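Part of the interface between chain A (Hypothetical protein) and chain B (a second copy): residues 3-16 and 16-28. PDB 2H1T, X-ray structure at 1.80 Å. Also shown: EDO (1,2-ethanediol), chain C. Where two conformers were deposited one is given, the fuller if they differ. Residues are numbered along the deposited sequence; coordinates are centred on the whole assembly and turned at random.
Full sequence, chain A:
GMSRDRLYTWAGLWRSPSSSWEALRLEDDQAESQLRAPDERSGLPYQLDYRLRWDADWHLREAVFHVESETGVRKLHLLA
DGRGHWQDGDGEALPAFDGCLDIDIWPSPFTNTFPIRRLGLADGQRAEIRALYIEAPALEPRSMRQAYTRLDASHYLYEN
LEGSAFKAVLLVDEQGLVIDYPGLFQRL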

ATOM      1  N   SER A   3     -15.603  -0.235  22.103  1.00 37.98           N
ATOM      2  CA  SER A   3     -16.594  -1.229  22.616  1.00 37.20           C
ATOM      3  C   SER A   3     -17.348  -1.962  21.487  1.00 36.69           C
ATOM      4  O   SER A   3     -17.556  -3.174  21.584  1.00 36.56           O
ATOM      5  N   ARG A   4     -17.738  -1.236  20.426  1.00 35.98           N
ATOM      6  CA  ARG A   4     -18.457  -1.834  19.265  1.00 33.86           C
ATOM      7  C   ARG A   4     -17.636  -2.895  18.521  1.00 31.14           C
ATOM      8  O   ARG A   4     -18.176  -3.913  18.097  1.00 30.89           O
ATOM      9  N   ASP A   5     -16.348  -2.640  18.335  1.00 28.90           N
ATOM     10  CA  ASP A   5     -15.496  -3.592  17.623  1.00 27.70           C
ATOM     11  C   ASP A   5     -14.109  -3.692  18.275  1.00 25.01           C
ATOM     12  O   ASP A   5     -13.821  -3.008  19.252  1.00 20.07           O
ATOM     13  N   ARG A   6     -13.285  -4.593  17.761  1.00 21.45           N
ATOM     14  CA  ARG A   6     -11.972  -4.773  18.279  1.00 19.77           C
ATOM     15  C   ARG A   6     -11.017  -4.845  17.103  1.00 16.30           C
ATOM     16  O   ARG A   6     -11.310  -5.550  16.142  1.00 14.34           O
ATOM     17  N   LEU A   7      -9.897  -4.116  17.186  1.00 14.50           N
ATOM     18  CA  LEU A   7      -8.880  -4.094  16.137  1.00 15.84           C
ATOM     19  C   LEU A   7      -7.867  -5.258  16.261  1.00 14.56           C
ATOM     20  O   LEU A   7      -7.348  -5.518  17.339  1.00 15.63           O
ATOM     21  N   TYR A   8      -7.604  -5.926  15.138  1.00 13.36           N
ATOM     22  CA  TYR A   8      -6.562  -6.944  14.996  1.00 12.75           C
ATOM     23  C   TYR A   8      -5.746  -6.554  13.792  1.00 14.61           C
ATOM     24  O   TYR A   8      -6.291  -6.222  12.735  1.00 13.87           O
ATOM     25  N   THR A   9      -4.435  -6.633  13.952  1.00 12.06           N
ATOM     26  CA  THR A   9      -3.479  -6.235  12.960  1.00 13.24           C
ATOM     27  C   THR A   9      -2.512  -7.412  12.736  1.00 13.16           C
ATOM     28  O   THR A   9      -2.030  -8.025  13.720  1.00 13.25           O
ATOM     29  N   TRP A  10      -2.251  -7.749  11.478  1.00 13.68           N
ATOM     30  CA  TRP A  10      -1.263  -8.772  11.139  1.00 14.10           C
ATOM     31  C   TRP A  10      -0.234  -8.223  10.183  1.00 14.43           C
ATOM     32  O   TRP A  10      -0.566  -7.521   9.217  1.00 12.41           O
ATOM     33  N   ALA A  11       1.017  -8.574  10.429  1.00 13.84           N
ATOM     34  CA  ALA A  11       2.101  -8.313   9.512  1.00 13.80           C
ATOM     35  C   ALA A  11       2.471  -9.617   8.809  1.00 13.81           C
ATOM     36  O   ALA A  11       2.609 -10.665   9.463  1.00 14.71           O
ATOM     37  N   GLY A  12       2.697  -9.552   7.505  1.00 13.65           N
ATOM     38  CA  GLY A  12       3.276 -10.656   6.801  1.00 14.44           C
ATOM     39  C   GLY A  12       4.767 -10.876   7.036  1.00 12.44           C
ATOM     40  O   GLY A  12       5.536  -9.906   7.146  1.00 13.82           O
ATOM     41  N   LEU A  13       5.162 -12.157   7.043  1.00 13.39           N
ATOM     42  CA  LEU A  13       6.550 -12.575   7.215  1.00 14.02           C
ATOM     43  C   LEU A  13       7.125 -13.013   5.885  1.00 16.22           C
ATOM     44  O   LEU A  13       8.342 -13.029   5.691  1.00 15.85           O
ATOM     45  N   TRP A  14       6.248 -13.379   4.949  1.00 16.58           N
ATOM     46  CA  TRP A  14       6.678 -13.644   3.593  1.00 14.92           C
ATOM     47  C   TRP A  14       7.214 -12.333   2.991  1.00 13.36           C
ATOM     48  O   TRP A  14       6.890 -11.244   3.459  1.00 12.10           O
ATOM     49  N   ARG A  15       8.057 -12.434   1.978  1.00 13.69           N
ATOM     50  CA  ARG A  15       8.562 -11.228   1.293  1.00 14.38           C
ATOM     51  C   ARG A  15       8.529 -11.449  -0.220  1.00 15.96           C
ATOM     52  O   ARG A  15       8.731 -12.577  -0.700  1.00 15.12           O
ATOM     53  N   SER A  16       8.240 -10.355  -0.933  1.00 15.18           N
ATOM     54  CA  SER A  16       8.334 -10.289  -2.381  0.50 15.14           C
ATOM     55  C   SER A  16       8.907  -8.900  -2.730  1.00 15.40           C
ATOM     56  O   SER A  16       8.654  -7.921  -2.020  1.00 14.68           O
TER
ATOM     57  N   SER B  16      12.540  -3.336  -3.285  1.00 19.45           N
ATOM     58  CA  SER B  16      12.874  -3.612  -1.907  1.00 19.41           C
ATOM     59  C   SER B  16      11.894  -4.708  -1.470  1.00 18.24           C
ATOM     60  O   SER B  16      10.736  -4.686  -1.913  1.00 18.16           O
ATOM     61  N   PRO B  17      12.346  -5.677  -0.659  1.00 18.57           N
ATOM     62  CA  PRO B  17      11.496  -6.760  -0.174  1.00 17.84           C
ATOM     63  C   PRO B  17      10.321  -6.257   0.663  1.00 17.80           C
ATOM     64  O   PRO B  17      10.496  -5.404   1.518  1.00 19.62           O
ATOM     65  N   SER B  18       9.133  -6.764   0.409  1.00 16.43           N
ATOM     66  CA  SER B  18       7.996  -6.293   1.169  1.00 18.49           C
ATOM     67  C   SER B  18       6.931  -7.362   1.382  1.00 16.77           C
ATOM     68  O   SER B  18       7.020  -8.444   0.861  1.00 14.95           O
ATOM     69  N   SER B  19       5.932  -7.006   2.166  1.00 15.09           N
ATOM     70  CA  SER B  19       4.901  -7.913   2.560  1.00 13.20           C
ATOM     71  C   SER B  19       3.592  -7.206   2.808  1.00 12.38           C
ATOM     72  O   SER B  19       3.397  -6.038   2.433  1.00 14.49           O
ATOM     73  N   SER B  20       2.682  -7.945   3.414  1.00 12.50           N
ATOM     74  CA  SER B  20       1.360  -7.482   3.744  1.00 14.15           C
ATOM     75  C   SER B  20       1.272  -6.802   5.101  1.00 12.79           C
ATOM     76  O   SER B  20       2.009  -7.134   6.034  1.00 10.76           O
ATOM     77  N   TRP B  21       0.337  -5.860   5.189  1.00 15.31           N
ATOM     78  CA  TRP B  21      -0.066  -5.287   6.466  1.00 14.76           C
ATOM     79  C   TRP B  21      -1.577  -5.221   6.437  1.00 14.90           C
ATOM     80  O   TRP B  21      -2.117  -4.711   5.500  1.00 13.42           O
ATOM     81  N   GLU B  22      -2.215  -5.821   7.459  1.00 14.87           N
ATOM     82  CA  GLU B  22      -3.663  -5.906   7.566  1.00 13.03           C
ATOM     83  C   GLU B  22      -4.158  -5.408   8.917  1.00 13.20           C
ATOM     84  O   GLU B  22      -3.656  -5.811   9.999  1.00 13.14           O
ATOM     85  N   ALA B  23      -5.141  -4.506   8.845  1.00  9.40           N
ATOM     86  CA  ALA B  23      -5.789  -3.914   9.999  1.00 11.53           C
ATOM     87  C   ALA B  23      -7.290  -4.216   9.898  1.00 13.31           C
ATOM     88  O   ALA B  23      -7.984  -3.628   9.044  1.00 13.45           O
ATOM     89  N   LEU B  24      -7.767  -5.081  10.786  1.00 12.17           N
ATOM     90  CA  LEU B  24      -9.112  -5.615  10.757  1.00 12.53           C
ATOM     91  C   LEU B  24      -9.884  -5.205  12.002  1.00 15.51           C
ATOM     92  O   LEU B  24      -9.337  -5.210  13.125  1.00 16.21           O
ATOM     93  N   ARG B  25     -11.139  -4.816  11.772  1.00 14.27           N
ATOM     94  CA  ARG B  25     -12.070  -4.469  12.851  1.00 14.89           C
ATOM     95  C   ARG B  25     -13.136  -5.569  12.944  1.00 15.62           C
ATOM     96  O   ARG B  25     -13.835  -5.838  11.984  1.00 12.75           O
ATOM     97  N   LEU B  26     -13.240  -6.204  14.107  1.00 14.42           N
ATOM     98  CA  LEU B  26     -14.057  -7.355  14.279  1.00 14.43           C
ATOM     99  C   LEU B  26     -15.243  -7.058  15.177  1.00 15.82           C
ATOM    100  O   LEU B  26     -15.085  -6.474  16.261  1.00 14.14           O
ATOM    101  N   GLU B  27     -16.409  -7.517  14.745  1.00 14.45           N
ATOM    102  CA  GLU B  27     -17.643  -7.463  15.539  1.00 15.00           C
ATOM    103  C   GLU B  27     -18.198  -8.888  15.721  1.00 14.63           C
ATOM    104  O   GLU B  27     -17.653  -9.838  15.153  1.00 14.32           O
ATOM    105  N   ASP B  28     -19.313  -9.067  16.432  1.00 14.98           N
ATOM    106  CA  ASP B  28     -19.839 -10.418  16.631  1.00 17.45           C
ATOM    107  C   ASP B  28     -20.168 -11.192  15.353  1.00 19.31           C
ATOM    108  O   ASP B  28     -19.990 -12.418  15.321  1.00 17.17           O
TER

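When two strands pair edge to edge across a dimer interface, the backbone fixes the register and the side chains sort onto the two faces of the sheet. Here strand 6-12 of chain A runs antiparallel to strand 21-26 of chain B, and Trp A10, Asp A5 and Arg B25 cover the most surface.

Trp A10 (chi1 m) lies on the face shared with Tyr A8, Leu B24 and Leu B26. Its indole reaches along the partner strand, placing CZ3 3.9 Å from CB of Leu B24. Tyr A8, also m, continues this apolar layer, its CE1 3.7 Å from CD2 of Leu B26, while an ethanediol covers one face of its ring.

On the other face, Arg B25 (chi1 m) lays its guanidinium over Leu A7, whose CB is 3.6 Å from NH2 of Arg B25. The same group meets Asp A5, a p rotamer pointing toward chain B, in a salt bridge between OD1 of Asp A5 and NE of Arg B25 (3.3 Å). Further along this face, a water joins OG1 of Thr A9 to NE1 of Trp B21.

Beyond the strand, serines replace apolar packing: OG of Ser B19 (t) donates to O of Trp A14 at 2.7 Å and sits over that residue's indole, whose NE1 makes a weak hydrogen bond to OG of Ser B20 (3.3 Å).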

ATOM      1  CB  SER A   3     -17.579  -0.563  23.598  1.00 38.79           C
ATOM      2  OG  SER A   3     -17.293  -0.928  24.948  1.00 39.74           O
ATOM      3  CB  ARG A   4     -18.916  -0.758  18.259  1.00 33.74           C
ATOM      4  CG  ARG A   4     -20.245  -0.063  18.615  1.00 33.99           C
ATOM      5  CD  ARG A   4     -20.431   1.236  17.808  1.00 34.62           C
ATOM      6  NE  ARG A   4     -21.433   2.164  18.382  1.00 36.45           N
ATOM      7  CZ  ARG A   4     -21.428   3.519  18.277  1.00 34.77           C
ATOM      8  NH1 ARG A   4     -20.443   4.198  17.653  1.00 28.58           N
ATOM      9  NH2 ARG A   4     -22.423   4.216  18.840  1.00 30.28           N
ATOM     10  CB  ASP A   5     -15.433  -3.270  16.125  1.00 27.24           C
ATOM     11  CG  ASP A   5     -14.842  -1.901  15.824  1.00 32.00           C
ATOM     12  OD1 ASP A   5     -14.075  -1.364  16.659  1.00 35.22           O
ATOM     13  OD2 ASP A   5     -15.118  -1.385  14.720  1.00 31.49           O
ATOM     14  CB  ARG A   6     -11.940  -6.035  19.130  1.00 21.52           C
ATOM     15  CG  ARG A   6     -10.582  -6.307  19.728  1.00 27.80           C
ATOM     16  CD  ARG A   6     -10.600  -7.353  20.877  1.00 26.24           C
ATOM     17  NE  ARG A   6      -9.272  -7.971  20.975  1.00 33.14           N
ATOM     18  CZ  ARG A   6      -8.925  -8.927  21.830  1.00 33.57           C
ATOM     19  NH1 ARG A   6      -9.798  -9.426  22.690  1.00 37.50           N
ATOM     20  NH2 ARG A   6      -7.690  -9.410  21.805  1.00 32.96           N
ATOM     21  CB  LEU A   7      -8.107  -2.777  16.170  1.00 15.82           C
ATOM     22  CG  LEU A   7      -6.951  -2.686  15.154  1.00 16.89           C
ATOM     23  CD1 LEU A   7      -7.371  -2.671  13.644  1.00 21.01           C
ATOM     24  CD2 LEU A   7      -6.034  -1.435  15.424  1.00 20.26           C
ATOM     25  CB  TYR A   8      -7.131  -8.342  14.724  1.00 14.03           C
ATOM     26  CG  TYR A   8      -7.953  -8.877  15.832  1.00 13.67           C
ATOM     27  CD1 TYR A   8      -9.265  -8.481  15.981  1.00 13.20           C
ATOM     28  CD2 TYR A   8      -7.404  -9.744  16.756  1.00  9.13           C
ATOM     29  CE1 TYR A   8     -10.025  -8.949  16.974  1.00 12.89           C
ATOM     30  CE2 TYR A   8      -8.149 -10.215  17.822  1.00 13.23           C
ATOM     31  CZ  TYR A   8      -9.474  -9.848  17.925  1.00 15.19           C
ATOM     32  OH  TYR A   8     -10.260 -10.299  18.973  1.00 12.87           O
ATOM     33  CB  THR A   9      -2.703  -4.968  13.462  1.00 16.04           C
ATOM     34  OG1 THR A   9      -3.608  -3.868  13.742  1.00 16.74           O
ATOM     35  CG2 THR A   9      -1.687  -4.528  12.470  1.00 16.44           C
ATOM     36  CB  TRP A  10      -1.895 -10.009  10.534  1.00 12.54           C
ATOM     37  CG  TRP A  10      -2.815 -10.790  11.409  1.00 14.37           C
ATOM     38  CD1 TRP A  10      -2.485 -11.788  12.292  1.00 13.42           C
ATOM     39  CD2 TRP A  10      -4.213 -10.709  11.406  1.00 11.78           C
ATOM     40  NE1 TRP A  10      -3.634 -12.294  12.894  1.00 12.69           N
ATOM     41  CE2 TRP A  10      -4.708 -11.640  12.344  1.00 12.76           C
ATOM     42  CE3 TRP A  10      -5.121  -9.889  10.733  1.00 12.97           C
ATOM     43  CZ2 TRP A  10      -6.076 -11.782  12.607  1.00 13.64           C
ATOM     44  CZ3 TRP A  10      -6.478 -10.040  10.998  1.00 14.25           C
ATOM     45  CH2 TRP A  10      -6.938 -10.974  11.914  1.00 14.85           C
ATOM     46  CB  ALA A  11       3.303  -7.747  10.299  1.00 13.20           C
ATOM     47  CB  LEU A  13       6.640 -13.695   8.250  1.00 15.29           C
ATOM     48  CG  LEU A  13       6.072 -13.337   9.624  1.00 14.85           C
ATOM     49  CD1 LEU A  13       6.078 -14.534  10.564  1.00 15.41           C
ATOM     50  CD2 LEU A  13       6.821 -12.224  10.237  1.00 14.62           C
ATOM     51  CB  TRP A  14       5.528 -14.231   2.768  1.00 15.53           C
ATOM     52  CG  TRP A  14       4.299 -13.317   2.662  1.00 16.63           C
ATOM     53  CD1 TRP A  14       3.276 -13.184   3.570  1.00 16.06           C
ATOM     54  CD2 TRP A  14       3.968 -12.442   1.561  1.00 16.51           C
ATOM     55  NE1 TRP A  14       2.364 -12.255   3.132  1.00 17.94           N
ATOM     56  CE2 TRP A  14       2.742 -11.802   1.892  1.00 18.00           C
ATOM     57  CE3 TRP A  14       4.592 -12.134   0.346  1.00 18.65           C
ATOM     58  CZ2 TRP A  14       2.140 -10.866   1.060  1.00 18.40           C
ATOM     59  CZ3 TRP A  14       3.977 -11.210  -0.509  1.00 18.69           C
ATOM     60  CH2 TRP A  14       2.757 -10.587  -0.137  1.00 16.29           C
ATOM     61  CB  ARG A  15       9.998 -10.877   1.735  1.00 16.57           C
ATOM     62  CG  ARG A  15      10.201 -10.457   3.199  1.00 15.31           C
ATOM     63  CD  ARG A  15       9.649  -9.061   3.382  1.00 18.96           C
ATOM     64  NE  ARG A  15       9.748  -8.432   4.704  1.00 19.45           N
ATOM     65  CZ  ARG A  15       8.925  -8.664   5.725  1.00 21.72           C
ATOM     66  NH1 ARG A  15       7.964  -9.588   5.660  1.00 19.70           N
ATOM     67  NH2 ARG A  15       9.060  -7.959   6.841  1.00 21.04           N
ATOM     68  CB  SER A  16       6.954 -10.510  -3.009  0.50 15.05           C
ATOM     69  OG  SER A  16       7.008 -10.677  -4.420  0.50 11.86           O
TER
ATOM     70  CB  SER B  16      12.710  -2.325  -1.108  1.00 18.54           C
ATOM     71  OG  SER B  16      13.207  -2.422   0.192  1.00 24.70           O
ATOM     72  CB  PRO B  17      12.416  -7.590   0.735  1.00 18.23           C
ATOM     73  CG  PRO B  17      13.731  -6.996   0.683  1.00 19.58           C
ATOM     74  CD  PRO B  17      13.715  -5.759  -0.117  1.00 17.14           C
ATOM     75  CB  SER B  18       7.421  -4.986   0.569  1.00 20.93           C
ATOM     76  OG  SER B  18       6.586  -5.190  -0.573  1.00 22.73           O
ATOM     77  CB  SER B  19       5.358  -8.698   3.783  1.00 12.44           C
ATOM     78  OG  SER B  19       4.594  -9.888   3.878  1.00 12.88           O
ATOM     79  CB  SER B  20       0.390  -8.661   3.695  1.00 13.40           C
ATOM     80  OG  SER B  20       0.760  -9.709   4.601  1.00 14.18           O
ATOM     81  CB  TRP B  21       0.570  -3.925   6.678  1.00 16.65           C
ATOM     82  CG  TRP B  21      -0.095  -3.086   7.730  1.00 15.49           C
ATOM     83  CD1 TRP B  21      -0.451  -3.456   8.988  1.00 23.69           C
ATOM     84  CD2 TRP B  21      -0.487  -1.735   7.577  1.00 23.04           C
ATOM     85  NE1 TRP B  21      -1.063  -2.401   9.653  1.00 20.41           N
ATOM     86  CE2 TRP B  21      -1.098  -1.328   8.806  1.00 23.89           C
ATOM     87  CE3 TRP B  21      -0.321  -0.783   6.541  1.00 21.39           C
ATOM     88  CZ2 TRP B  21      -1.582  -0.025   9.008  1.00 24.24           C
ATOM     89  CZ3 TRP B  21      -0.821   0.517   6.737  1.00 22.67           C
ATOM     90  CH2 TRP B  21      -1.455   0.877   7.957  1.00 24.30           C
ATOM     91  CB  GLU B  22      -4.136  -7.343   7.337  1.00 10.77           C
ATOM     92  CG  GLU B  22      -5.642  -7.458   7.457  1.00 13.10           C
ATOM     93  CD  GLU B  22      -6.234  -8.790   7.006  1.00 13.52           C
ATOM     94  OE1 GLU B  22      -5.513  -9.794   6.916  1.00 16.75           O
ATOM     95  OE2 GLU B  22      -7.475  -8.793   6.714  1.00 15.67           O
ATOM     96  CB  ALA B  23      -5.558  -2.463   9.993  1.00 13.36           C
ATOM     97  CB  LEU B  24      -9.081  -7.135  10.633  1.00 13.40           C
ATOM     98  CG  LEU B  24     -10.460  -7.848  10.631  1.00 13.01           C
ATOM     99  CD1 LEU B  24     -10.424  -9.023   9.680  1.00 14.08           C
ATOM    100  CD2 LEU B  24     -10.960  -8.303  12.016  1.00 14.25           C
ATOM    101  CB  ARG B  25     -12.716  -3.120  12.572  1.00 17.48           C
ATOM    102  CG  ARG B  25     -11.719  -2.056  12.269  1.00 24.02           C
ATOM    103  CD  ARG B  25     -11.931  -0.818  13.076  1.00 31.52           C
ATOM    104  NE  ARG B  25     -11.633  -1.045  14.485  1.00 38.67           N
ATOM    105  CZ  ARG B  25     -11.067  -0.152  15.300  1.00 39.38           C
ATOM    106  NH1 ARG B  25     -10.681   1.039  14.857  1.00 43.79           N
ATOM    107  NH2 ARG B  25     -10.873  -0.460  16.572  1.00 38.91           N
ATOM    108  CB  LEU B  26     -13.245  -8.485  14.941  1.00 12.72           C
ATOM    109  CG  LEU B  26     -13.996  -9.801  15.197  1.00 16.63           C
ATOM    110  CD1 LEU B  26     -14.423 -10.425  13.880  1.00 14.29           C
ATOM    111  CD2 LEU B  26     -13.098 -10.792  15.944  1.00 16.05           C
ATOM    112  CB  GLU B  27     -18.645  -6.544  14.827  1.00 14.62           C
ATOM    113  CG  GLU B  27     -18.176  -5.135  14.706  1.00 13.93           C
ATOM    114  CD  GLU B  27     -19.185  -4.200  14.056  1.00 17.54           C
ATOM    115  OE1 GLU B  27     -20.387  -4.543  14.042  1.00 19.46           O
ATOM    116  OE2 GLU B  27     -18.777  -3.116  13.604  1.00 23.98           O
ATOM    117  CB  ASP B  28     -21.064 -10.431  17.548  1.00 21.90           C
ATOM    118  CG  ASP B  28     -20.715 -10.071  18.985  1.00 28.73           C
ATOM    119  OD1 ASP B  28     -19.508  -9.932  19.293  1.00 30.70           O
ATOM    120  OD2 ASP B  28     -21.661  -9.901  19.789  1.00 36.53           O
TER
HETATM  121  C1  EDO C 188      -6.522  -7.512  19.199  1.00 46.21           C
HETATM  122  O1  EDO C 188      -7.345  -6.576  19.899  1.00 46.65           O
HETATM  123  C2  EDO C 188      -5.144  -7.646  19.832  1.00 45.75           C
HETATM  124  O2  EDO C 188      -4.263  -8.179  18.835  1.00 42.87           O
HETATM  125  O   HOH W   1      -2.880  -1.447  12.205  1.00 38.06           O
HETATM  126  O   HOH W   2      -0.448  -9.238   6.817  1.00 12.73           O